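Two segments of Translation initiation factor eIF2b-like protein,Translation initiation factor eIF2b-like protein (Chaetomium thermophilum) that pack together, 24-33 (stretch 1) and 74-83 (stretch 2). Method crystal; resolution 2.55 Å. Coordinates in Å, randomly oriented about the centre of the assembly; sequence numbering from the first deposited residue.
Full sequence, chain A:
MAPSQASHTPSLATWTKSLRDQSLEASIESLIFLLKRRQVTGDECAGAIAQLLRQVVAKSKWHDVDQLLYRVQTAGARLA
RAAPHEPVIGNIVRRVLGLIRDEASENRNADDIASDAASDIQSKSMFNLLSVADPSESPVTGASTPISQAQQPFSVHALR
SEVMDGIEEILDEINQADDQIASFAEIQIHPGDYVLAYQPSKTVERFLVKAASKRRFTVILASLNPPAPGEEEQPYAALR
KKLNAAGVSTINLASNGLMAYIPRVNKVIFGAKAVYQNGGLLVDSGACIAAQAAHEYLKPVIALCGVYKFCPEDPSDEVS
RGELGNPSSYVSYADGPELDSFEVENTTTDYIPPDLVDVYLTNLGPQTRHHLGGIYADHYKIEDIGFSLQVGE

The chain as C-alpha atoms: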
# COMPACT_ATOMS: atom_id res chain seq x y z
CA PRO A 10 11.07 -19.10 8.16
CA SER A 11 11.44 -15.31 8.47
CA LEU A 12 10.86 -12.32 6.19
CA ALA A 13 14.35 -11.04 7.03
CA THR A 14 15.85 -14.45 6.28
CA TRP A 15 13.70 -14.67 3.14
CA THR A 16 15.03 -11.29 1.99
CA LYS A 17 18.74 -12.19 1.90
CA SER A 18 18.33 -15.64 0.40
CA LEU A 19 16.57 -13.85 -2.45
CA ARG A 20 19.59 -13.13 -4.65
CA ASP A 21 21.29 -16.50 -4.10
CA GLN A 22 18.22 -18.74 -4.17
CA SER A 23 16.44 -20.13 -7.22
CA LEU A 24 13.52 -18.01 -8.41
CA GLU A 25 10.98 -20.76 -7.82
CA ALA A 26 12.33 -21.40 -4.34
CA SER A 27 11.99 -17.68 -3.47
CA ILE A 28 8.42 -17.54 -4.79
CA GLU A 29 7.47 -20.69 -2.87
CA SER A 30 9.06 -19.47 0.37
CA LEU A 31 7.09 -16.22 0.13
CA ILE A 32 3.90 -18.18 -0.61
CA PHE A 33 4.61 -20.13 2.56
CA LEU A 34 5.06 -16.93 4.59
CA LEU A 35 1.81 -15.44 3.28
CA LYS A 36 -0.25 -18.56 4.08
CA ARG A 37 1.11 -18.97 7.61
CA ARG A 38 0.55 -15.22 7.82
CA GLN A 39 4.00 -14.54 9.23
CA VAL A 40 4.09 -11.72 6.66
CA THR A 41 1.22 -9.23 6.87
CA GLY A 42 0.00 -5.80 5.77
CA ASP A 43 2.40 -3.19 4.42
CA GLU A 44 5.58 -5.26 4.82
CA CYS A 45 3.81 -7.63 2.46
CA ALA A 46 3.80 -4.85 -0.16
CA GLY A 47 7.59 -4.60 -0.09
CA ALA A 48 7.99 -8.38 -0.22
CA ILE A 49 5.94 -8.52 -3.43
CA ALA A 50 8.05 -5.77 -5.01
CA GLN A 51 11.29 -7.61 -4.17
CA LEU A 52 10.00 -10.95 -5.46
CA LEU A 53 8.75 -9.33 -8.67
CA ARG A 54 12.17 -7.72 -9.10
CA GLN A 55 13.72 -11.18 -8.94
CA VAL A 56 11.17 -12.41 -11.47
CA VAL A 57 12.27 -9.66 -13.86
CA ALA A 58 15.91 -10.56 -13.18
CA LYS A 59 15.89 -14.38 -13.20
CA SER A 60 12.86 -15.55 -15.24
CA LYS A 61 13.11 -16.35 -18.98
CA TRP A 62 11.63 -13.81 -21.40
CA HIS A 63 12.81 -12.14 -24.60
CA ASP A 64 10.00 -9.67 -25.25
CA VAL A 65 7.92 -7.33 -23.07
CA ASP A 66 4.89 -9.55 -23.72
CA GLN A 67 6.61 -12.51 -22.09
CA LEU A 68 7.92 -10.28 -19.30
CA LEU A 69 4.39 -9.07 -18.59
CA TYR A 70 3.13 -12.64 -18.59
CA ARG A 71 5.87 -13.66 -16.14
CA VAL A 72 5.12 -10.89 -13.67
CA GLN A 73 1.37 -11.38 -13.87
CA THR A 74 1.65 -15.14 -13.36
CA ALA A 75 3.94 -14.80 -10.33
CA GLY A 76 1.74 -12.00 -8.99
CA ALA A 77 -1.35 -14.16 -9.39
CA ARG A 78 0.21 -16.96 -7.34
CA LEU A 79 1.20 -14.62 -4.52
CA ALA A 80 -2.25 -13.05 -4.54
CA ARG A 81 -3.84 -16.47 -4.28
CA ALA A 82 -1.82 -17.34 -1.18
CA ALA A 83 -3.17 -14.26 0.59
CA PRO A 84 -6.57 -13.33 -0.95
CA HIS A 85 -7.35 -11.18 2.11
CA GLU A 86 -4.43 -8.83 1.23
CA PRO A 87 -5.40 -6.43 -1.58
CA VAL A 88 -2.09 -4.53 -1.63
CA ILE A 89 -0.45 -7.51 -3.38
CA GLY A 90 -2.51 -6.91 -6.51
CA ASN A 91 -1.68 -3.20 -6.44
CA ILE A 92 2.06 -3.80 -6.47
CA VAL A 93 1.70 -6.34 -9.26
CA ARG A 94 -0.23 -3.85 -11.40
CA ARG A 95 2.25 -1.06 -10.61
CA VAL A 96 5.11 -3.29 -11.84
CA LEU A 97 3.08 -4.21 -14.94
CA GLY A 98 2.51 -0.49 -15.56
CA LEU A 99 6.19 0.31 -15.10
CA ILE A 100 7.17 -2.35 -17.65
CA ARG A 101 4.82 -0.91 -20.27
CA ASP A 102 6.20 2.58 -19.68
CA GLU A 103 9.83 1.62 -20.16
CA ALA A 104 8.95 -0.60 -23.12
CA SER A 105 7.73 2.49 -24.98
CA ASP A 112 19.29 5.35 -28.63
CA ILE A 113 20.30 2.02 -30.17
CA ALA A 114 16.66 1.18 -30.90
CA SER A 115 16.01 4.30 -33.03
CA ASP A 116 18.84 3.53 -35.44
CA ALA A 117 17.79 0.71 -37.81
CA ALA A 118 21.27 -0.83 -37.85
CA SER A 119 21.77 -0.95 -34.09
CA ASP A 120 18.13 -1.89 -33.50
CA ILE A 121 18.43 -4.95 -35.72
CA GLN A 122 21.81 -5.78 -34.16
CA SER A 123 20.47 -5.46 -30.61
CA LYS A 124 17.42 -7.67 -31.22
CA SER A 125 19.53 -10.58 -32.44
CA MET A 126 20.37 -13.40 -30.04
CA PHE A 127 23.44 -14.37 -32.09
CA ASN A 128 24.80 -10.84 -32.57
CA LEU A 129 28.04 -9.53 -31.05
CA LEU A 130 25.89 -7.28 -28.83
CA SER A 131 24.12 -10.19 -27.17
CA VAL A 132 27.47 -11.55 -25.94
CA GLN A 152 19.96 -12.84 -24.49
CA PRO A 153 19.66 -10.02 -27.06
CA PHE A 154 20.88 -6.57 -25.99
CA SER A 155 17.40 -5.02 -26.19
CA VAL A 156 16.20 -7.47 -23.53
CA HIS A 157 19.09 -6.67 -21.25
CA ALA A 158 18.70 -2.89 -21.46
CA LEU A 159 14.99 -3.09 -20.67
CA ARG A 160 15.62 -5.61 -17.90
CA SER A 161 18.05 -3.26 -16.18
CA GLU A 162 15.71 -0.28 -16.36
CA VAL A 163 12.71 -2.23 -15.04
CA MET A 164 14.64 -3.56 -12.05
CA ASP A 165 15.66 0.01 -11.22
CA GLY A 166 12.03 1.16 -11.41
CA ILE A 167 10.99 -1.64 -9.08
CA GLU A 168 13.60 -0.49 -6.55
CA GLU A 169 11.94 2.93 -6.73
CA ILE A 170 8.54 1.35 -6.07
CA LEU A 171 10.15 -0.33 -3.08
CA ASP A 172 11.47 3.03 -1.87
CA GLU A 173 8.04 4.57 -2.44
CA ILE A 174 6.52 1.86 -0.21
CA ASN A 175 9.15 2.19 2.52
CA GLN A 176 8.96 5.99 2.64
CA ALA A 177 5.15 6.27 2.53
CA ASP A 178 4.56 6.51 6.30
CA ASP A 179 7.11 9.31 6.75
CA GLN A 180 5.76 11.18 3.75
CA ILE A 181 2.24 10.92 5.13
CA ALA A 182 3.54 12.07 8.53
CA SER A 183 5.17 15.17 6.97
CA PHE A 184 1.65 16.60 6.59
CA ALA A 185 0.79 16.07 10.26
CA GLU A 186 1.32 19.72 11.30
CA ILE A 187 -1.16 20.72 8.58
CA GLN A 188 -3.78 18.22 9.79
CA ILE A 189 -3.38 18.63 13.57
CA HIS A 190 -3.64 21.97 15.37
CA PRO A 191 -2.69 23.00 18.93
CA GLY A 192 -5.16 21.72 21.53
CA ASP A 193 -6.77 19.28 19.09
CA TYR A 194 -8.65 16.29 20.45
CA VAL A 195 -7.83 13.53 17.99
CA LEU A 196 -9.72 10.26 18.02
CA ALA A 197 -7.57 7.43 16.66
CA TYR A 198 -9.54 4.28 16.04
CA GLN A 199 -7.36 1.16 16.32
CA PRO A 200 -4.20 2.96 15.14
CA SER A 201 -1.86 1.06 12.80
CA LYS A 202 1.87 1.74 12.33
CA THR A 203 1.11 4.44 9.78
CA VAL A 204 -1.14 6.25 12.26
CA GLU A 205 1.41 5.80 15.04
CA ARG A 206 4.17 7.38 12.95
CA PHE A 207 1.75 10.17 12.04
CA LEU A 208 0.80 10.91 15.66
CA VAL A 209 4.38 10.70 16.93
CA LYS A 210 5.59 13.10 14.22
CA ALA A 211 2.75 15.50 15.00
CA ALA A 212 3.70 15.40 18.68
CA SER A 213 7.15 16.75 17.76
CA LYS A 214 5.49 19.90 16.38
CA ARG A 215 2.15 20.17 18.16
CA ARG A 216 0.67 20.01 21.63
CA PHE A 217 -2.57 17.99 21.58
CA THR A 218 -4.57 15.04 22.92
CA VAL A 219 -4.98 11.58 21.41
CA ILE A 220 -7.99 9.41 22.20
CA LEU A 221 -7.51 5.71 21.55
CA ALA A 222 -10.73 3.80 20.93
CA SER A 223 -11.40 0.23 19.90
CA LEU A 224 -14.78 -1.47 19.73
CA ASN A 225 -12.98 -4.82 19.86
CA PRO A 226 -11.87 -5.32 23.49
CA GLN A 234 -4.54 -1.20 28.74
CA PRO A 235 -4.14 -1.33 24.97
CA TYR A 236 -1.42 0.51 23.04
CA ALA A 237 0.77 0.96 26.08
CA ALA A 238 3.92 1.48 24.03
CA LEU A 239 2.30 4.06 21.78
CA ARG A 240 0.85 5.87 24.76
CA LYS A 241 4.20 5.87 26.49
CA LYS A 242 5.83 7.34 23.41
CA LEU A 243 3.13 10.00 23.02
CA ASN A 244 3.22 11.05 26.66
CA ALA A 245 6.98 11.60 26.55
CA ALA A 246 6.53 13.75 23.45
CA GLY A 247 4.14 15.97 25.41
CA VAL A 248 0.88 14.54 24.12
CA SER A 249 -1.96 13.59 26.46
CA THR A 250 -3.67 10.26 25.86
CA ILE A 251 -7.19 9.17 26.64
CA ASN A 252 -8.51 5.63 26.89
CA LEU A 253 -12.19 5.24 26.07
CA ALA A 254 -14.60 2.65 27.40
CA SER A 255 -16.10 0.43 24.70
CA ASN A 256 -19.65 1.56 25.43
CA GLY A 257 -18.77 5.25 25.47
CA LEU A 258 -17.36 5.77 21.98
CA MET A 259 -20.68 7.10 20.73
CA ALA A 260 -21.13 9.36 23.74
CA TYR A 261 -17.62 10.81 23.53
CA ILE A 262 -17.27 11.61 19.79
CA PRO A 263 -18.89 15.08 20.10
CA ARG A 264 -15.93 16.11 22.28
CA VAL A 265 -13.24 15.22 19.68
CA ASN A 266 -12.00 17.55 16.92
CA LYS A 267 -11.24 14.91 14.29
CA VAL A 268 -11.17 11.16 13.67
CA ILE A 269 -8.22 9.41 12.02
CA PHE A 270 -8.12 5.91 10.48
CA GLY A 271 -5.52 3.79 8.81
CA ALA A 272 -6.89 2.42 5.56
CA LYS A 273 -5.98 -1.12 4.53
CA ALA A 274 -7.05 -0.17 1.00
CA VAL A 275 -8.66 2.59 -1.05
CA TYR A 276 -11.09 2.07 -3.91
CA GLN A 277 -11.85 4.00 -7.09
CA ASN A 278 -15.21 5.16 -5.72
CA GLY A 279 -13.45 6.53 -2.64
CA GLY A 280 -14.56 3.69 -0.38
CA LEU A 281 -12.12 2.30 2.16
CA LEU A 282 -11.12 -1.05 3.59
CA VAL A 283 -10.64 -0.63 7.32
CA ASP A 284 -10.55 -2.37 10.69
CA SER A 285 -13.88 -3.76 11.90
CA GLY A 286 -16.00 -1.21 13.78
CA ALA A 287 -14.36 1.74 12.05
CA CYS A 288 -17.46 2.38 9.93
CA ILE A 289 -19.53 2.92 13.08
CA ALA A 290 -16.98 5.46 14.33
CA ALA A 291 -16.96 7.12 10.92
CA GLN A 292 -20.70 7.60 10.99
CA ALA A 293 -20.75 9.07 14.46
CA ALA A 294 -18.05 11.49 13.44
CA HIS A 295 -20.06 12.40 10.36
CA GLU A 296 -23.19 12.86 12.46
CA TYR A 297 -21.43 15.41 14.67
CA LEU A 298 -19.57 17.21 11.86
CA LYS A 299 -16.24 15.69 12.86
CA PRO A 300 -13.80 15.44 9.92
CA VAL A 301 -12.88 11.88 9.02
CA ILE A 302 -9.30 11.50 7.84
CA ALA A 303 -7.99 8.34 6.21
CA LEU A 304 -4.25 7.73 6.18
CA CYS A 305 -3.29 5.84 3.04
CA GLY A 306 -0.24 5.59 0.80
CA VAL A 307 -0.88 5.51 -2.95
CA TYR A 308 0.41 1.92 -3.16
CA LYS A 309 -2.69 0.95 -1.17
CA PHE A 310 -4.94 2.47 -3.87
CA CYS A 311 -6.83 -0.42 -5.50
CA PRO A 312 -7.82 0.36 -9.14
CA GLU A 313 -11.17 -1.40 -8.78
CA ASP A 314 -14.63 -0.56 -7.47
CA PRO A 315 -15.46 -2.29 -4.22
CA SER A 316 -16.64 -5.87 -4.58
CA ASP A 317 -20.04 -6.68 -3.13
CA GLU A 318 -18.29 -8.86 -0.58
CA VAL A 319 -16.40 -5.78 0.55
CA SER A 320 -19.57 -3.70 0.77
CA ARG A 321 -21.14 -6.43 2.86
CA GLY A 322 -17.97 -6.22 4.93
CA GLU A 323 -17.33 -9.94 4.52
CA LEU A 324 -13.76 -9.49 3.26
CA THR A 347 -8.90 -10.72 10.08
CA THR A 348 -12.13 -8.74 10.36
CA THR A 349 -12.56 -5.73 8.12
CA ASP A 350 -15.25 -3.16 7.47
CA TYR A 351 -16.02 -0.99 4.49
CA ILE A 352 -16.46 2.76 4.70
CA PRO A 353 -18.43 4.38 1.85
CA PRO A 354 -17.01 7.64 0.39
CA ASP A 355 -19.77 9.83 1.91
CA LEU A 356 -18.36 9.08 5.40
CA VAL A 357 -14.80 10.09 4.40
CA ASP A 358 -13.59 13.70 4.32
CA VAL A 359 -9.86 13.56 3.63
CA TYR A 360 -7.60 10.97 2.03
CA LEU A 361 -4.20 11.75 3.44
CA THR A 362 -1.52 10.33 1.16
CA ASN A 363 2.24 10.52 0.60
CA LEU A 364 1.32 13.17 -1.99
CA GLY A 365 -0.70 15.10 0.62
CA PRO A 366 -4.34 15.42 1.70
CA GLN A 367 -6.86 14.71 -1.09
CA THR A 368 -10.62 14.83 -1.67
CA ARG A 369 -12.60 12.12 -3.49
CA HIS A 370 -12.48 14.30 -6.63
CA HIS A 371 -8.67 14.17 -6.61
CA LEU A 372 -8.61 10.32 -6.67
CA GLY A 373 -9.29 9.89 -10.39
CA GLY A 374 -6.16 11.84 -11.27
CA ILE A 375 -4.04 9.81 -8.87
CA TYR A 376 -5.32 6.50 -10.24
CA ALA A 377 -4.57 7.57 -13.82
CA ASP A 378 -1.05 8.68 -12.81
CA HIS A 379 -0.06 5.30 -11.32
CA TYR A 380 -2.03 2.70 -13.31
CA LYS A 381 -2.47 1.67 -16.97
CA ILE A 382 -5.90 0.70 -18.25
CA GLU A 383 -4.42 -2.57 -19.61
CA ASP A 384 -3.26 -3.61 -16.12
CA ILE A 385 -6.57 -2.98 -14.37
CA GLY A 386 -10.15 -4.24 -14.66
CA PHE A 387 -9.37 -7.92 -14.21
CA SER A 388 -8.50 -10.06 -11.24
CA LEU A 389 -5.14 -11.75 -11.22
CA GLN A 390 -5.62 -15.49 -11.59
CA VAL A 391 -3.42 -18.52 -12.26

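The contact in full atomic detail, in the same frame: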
# COMPACT_ATOMS: atom_id res chain seq x y z
N LEU A 24 14.66 -18.93 -8.34
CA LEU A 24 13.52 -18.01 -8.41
C LEU A 24 12.30 -18.71 -7.83
O LEU A 24 11.56 -18.14 -7.02
CB LEU A 24 13.27 -17.55 -9.84
CG LEU A 24 11.95 -16.85 -10.15
CD1 LEU A 24 11.77 -15.63 -9.25
CD2 LEU A 24 11.91 -16.45 -11.61
N GLU A 25 12.13 -19.97 -8.23
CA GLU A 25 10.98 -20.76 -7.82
C GLU A 25 11.00 -21.02 -6.32
O GLU A 25 9.95 -21.03 -5.67
CB GLU A 25 10.93 -22.08 -8.60
CG GLU A 25 9.69 -22.91 -8.29
CD GLU A 25 8.41 -22.29 -8.84
OE1 GLU A 25 8.48 -21.32 -9.64
OE2 GLU A 25 7.32 -22.76 -8.46
N ALA A 26 12.19 -21.23 -5.78
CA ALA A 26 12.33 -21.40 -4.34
C ALA A 26 11.93 -20.12 -3.59
O ALA A 26 11.24 -20.19 -2.57
CB ALA A 26 13.75 -21.81 -4.00
N SER A 27 12.35 -18.96 -4.09
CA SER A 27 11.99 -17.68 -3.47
C SER A 27 10.48 -17.43 -3.50
O SER A 27 9.90 -17.01 -2.50
CB SER A 27 12.69 -16.50 -4.16
OG SER A 27 14.10 -16.67 -4.17
N ILE A 28 9.86 -17.72 -4.64
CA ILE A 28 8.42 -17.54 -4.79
C ILE A 28 7.68 -18.45 -3.82
O ILE A 28 6.75 -18.02 -3.13
CB ILE A 28 7.94 -17.84 -6.24
CG1 ILE A 28 8.66 -16.94 -7.25
CG2 ILE A 28 6.44 -17.66 -6.36
CD1 ILE A 28 8.26 -17.20 -8.70
N GLU A 29 8.11 -19.70 -3.74
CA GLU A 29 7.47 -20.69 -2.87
C GLU A 29 7.65 -20.39 -1.38
O GLU A 29 6.75 -20.65 -0.58
CB GLU A 29 7.99 -22.09 -3.19
CG GLU A 29 7.05 -23.19 -2.75
CD GLU A 29 5.63 -22.98 -3.26
OE1 GLU A 29 4.68 -23.14 -2.47
OE2 GLU A 29 5.47 -22.66 -4.46
N SER A 30 8.82 -19.88 -1.01
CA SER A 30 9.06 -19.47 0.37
C SER A 30 8.13 -18.32 0.76
O SER A 30 7.58 -18.31 1.86
CB SER A 30 10.52 -19.05 0.57
OG SER A 30 11.40 -19.92 -0.11
N LEU A 31 7.98 -17.35 -0.14
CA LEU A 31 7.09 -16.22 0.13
C LEU A 31 5.64 -16.69 0.23
O LEU A 31 4.90 -16.22 1.09
CB LEU A 31 7.23 -15.15 -0.96
CG LEU A 31 6.49 -13.83 -0.69
CD1 LEU A 31 6.65 -13.38 0.76
CD2 LEU A 31 6.94 -12.74 -1.65
N ILE A 32 5.25 -17.62 -0.64
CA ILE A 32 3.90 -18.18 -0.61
C ILE A 32 3.66 -18.80 0.75
O ILE A 32 2.59 -18.64 1.34
CB ILE A 32 3.69 -19.24 -1.72
CG1 ILE A 32 3.75 -18.61 -3.11
CG2 ILE A 32 2.36 -19.95 -1.54
CD1 ILE A 32 2.53 -17.80 -3.44
N PHE A 33 4.68 -19.49 1.25
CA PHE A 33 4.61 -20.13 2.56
C PHE A 33 4.42 -19.10 3.67
O PHE A 33 3.61 -19.30 4.58
CB PHE A 33 5.88 -20.95 2.80
CG PHE A 33 5.90 -21.65 4.13
CD1 PHE A 33 5.16 -22.80 4.33
CD2 PHE A 33 6.68 -21.17 5.17
CE1 PHE A 33 5.18 -23.45 5.55
CE2 PHE A 33 6.71 -21.81 6.39
CZ PHE A 33 5.96 -22.96 6.58
N THR A 74 1.78 -13.78 -13.85
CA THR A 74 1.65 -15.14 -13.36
C THR A 74 2.18 -15.30 -11.93
O THR A 74 1.54 -15.94 -11.09
CB THR A 74 2.37 -16.15 -14.27
OG1 THR A 74 1.92 -15.97 -15.62
CG2 THR A 74 2.07 -17.56 -13.82
N ALA A 75 3.36 -14.74 -11.67
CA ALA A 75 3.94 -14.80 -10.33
C ALA A 75 3.07 -14.00 -9.36
O ALA A 75 2.85 -14.44 -8.22
CB ALA A 75 5.36 -14.27 -10.34
N GLY A 76 2.59 -12.85 -9.80
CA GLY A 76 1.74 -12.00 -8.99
C GLY A 76 0.44 -12.69 -8.63
O GLY A 76 -0.06 -12.56 -7.51
N ALA A 77 -0.10 -13.43 -9.59
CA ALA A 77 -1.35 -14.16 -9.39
C ALA A 77 -1.22 -15.22 -8.31
O ALA A 77 -2.13 -15.42 -7.50
CB ALA A 77 -1.80 -14.79 -10.70
N ARG A 78 -0.08 -15.91 -8.31
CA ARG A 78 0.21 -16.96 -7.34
C ARG A 78 0.32 -16.41 -5.92
O ARG A 78 -0.22 -16.97 -4.97
CB ARG A 78 1.52 -17.65 -7.72
CG ARG A 78 1.43 -18.48 -8.98
CD ARG A 78 2.73 -19.21 -9.29
NE ARG A 78 3.19 -20.09 -8.23
CZ ARG A 78 4.38 -20.68 -8.23
NH1 ARG A 78 4.75 -21.47 -7.23
NH2 ARG A 78 5.22 -20.46 -9.24
N LEU A 79 1.02 -15.29 -5.80
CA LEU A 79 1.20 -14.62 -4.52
C LEU A 79 -0.14 -14.11 -4.01
O LEU A 79 -0.43 -14.21 -2.83
CB LEU A 79 2.18 -13.47 -4.67
CG LEU A 79 3.59 -13.89 -5.08
CD1 LEU A 79 4.43 -12.69 -5.46
CD2 LEU A 79 4.25 -14.69 -3.97
N ALA A 80 -0.94 -13.57 -4.90
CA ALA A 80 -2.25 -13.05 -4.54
C ALA A 80 -3.14 -14.15 -4.02
O ALA A 80 -3.89 -13.96 -3.08
CB ALA A 80 -2.89 -12.38 -5.74
N ARG A 81 -3.04 -15.31 -4.65
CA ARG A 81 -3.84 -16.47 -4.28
C ARG A 81 -3.53 -16.95 -2.86
O ARG A 81 -4.42 -17.35 -2.13
CB ARG A 81 -3.64 -17.60 -5.29
CG ARG A 81 -4.77 -18.62 -5.30
CD ARG A 81 -4.53 -19.68 -6.37
NE ARG A 81 -3.23 -20.33 -6.20
CZ ARG A 81 -2.77 -21.28 -7.01
NH1 ARG A 81 -1.58 -21.82 -6.79
NH2 ARG A 81 -3.50 -21.69 -8.04
N ALA A 82 -2.25 -16.91 -2.50
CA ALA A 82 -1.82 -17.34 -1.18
C ALA A 82 -2.47 -16.48 -0.11
O ALA A 82 -2.88 -16.98 0.93
CB ALA A 82 -0.31 -17.27 -1.07
N ALA A 83 -2.56 -15.18 -0.37
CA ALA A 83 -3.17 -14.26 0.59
C ALA A 83 -4.25 -13.41 -0.07
O ALA A 83 -4.03 -12.23 -0.36
CB ALA A 83 -2.10 -13.38 1.22

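Two helices that run side by side in the same direction commonly divide their contact into an apolar seam and a charged margin, and the packing of residues 24-33 against 74-83 is a compact example. The axes approach to 9.5 Å with an angle of 21° between their N-to-C directions. Stretch 1 is helical throughout; stretch 2 is helical through Ala82, and Ala83 is the first residue to leave helical phi/psi. The backbones draw together along the contact: the CA atoms of Ile28 and Ala75 lie 7.6 Å apart, those of Ile32 and Ala82 only 5.8 Å.

The seam is built from branched aliphatic chains facing small residues and one leucine. Ile28 points toward the partner helix in the m,t rotamer, which extends its CD1 to 4.4 Å from Ala75 CB, while its CG2 lies 4.4 Å from Leu79 CD2. Ile32 begins differently. Its CA-to-CB bond points sideways, and chi1 and chi2 are both m, so that the chain bends and its tip comes nearer the other helix. There Ile32 CD1 packs 3.7 Å from Ala82 CB and 3.6 Å from Leu79 CD2, and sits 3.3 Å from Arg78 O. The methyl of Ala82 points toward stretch 1, and with so short a side chain it meets Ile32 where the backbones are close. Leu79 also starts sideways, yet its m,t conformation carries CD2 into the interface, where it additionally meets Leu31 CD2 at 4.1 Å. The apolar pairs among these are van der Waals contacts and need no directional bonding; Leu79, Ile28, Leu31 and Ala75 are buried, while Ile32 and Ala82 remain partly exposed.

Arg78 links the seam to the charged margin. Its CA-to-CB bond points toward stretch 1, and after m and t at chi1 and chi2 a p turn at chi3 redirects the chain, bringing the guanidinium beside two glutamates. Ile28 CG2 covers one face of that group, 4.1 Å from Arg78 CZ, leaving the edge, where the N-H groups point, to the carboxylates. Glu25, in t,p, starts sideways but brings its end nearer: Arg78 NH1 and NH2 donate to Glu25 OE2 at 3.1 and 3.2 Å, and a weak bond runs from Arg78 NH2 to Glu25 OE1 at 3.4 Å. Glu29, one helical turn later, starts away from stretch 2, but its own t,p bend returns the carboxylate, and Glu29 OE2 forms a salt bridge with Arg78 NH1 at 3.1 Å. One positive charge thus serves two negative ones on successive turns, while its flat, weakly hydrated face rests on a methyl group.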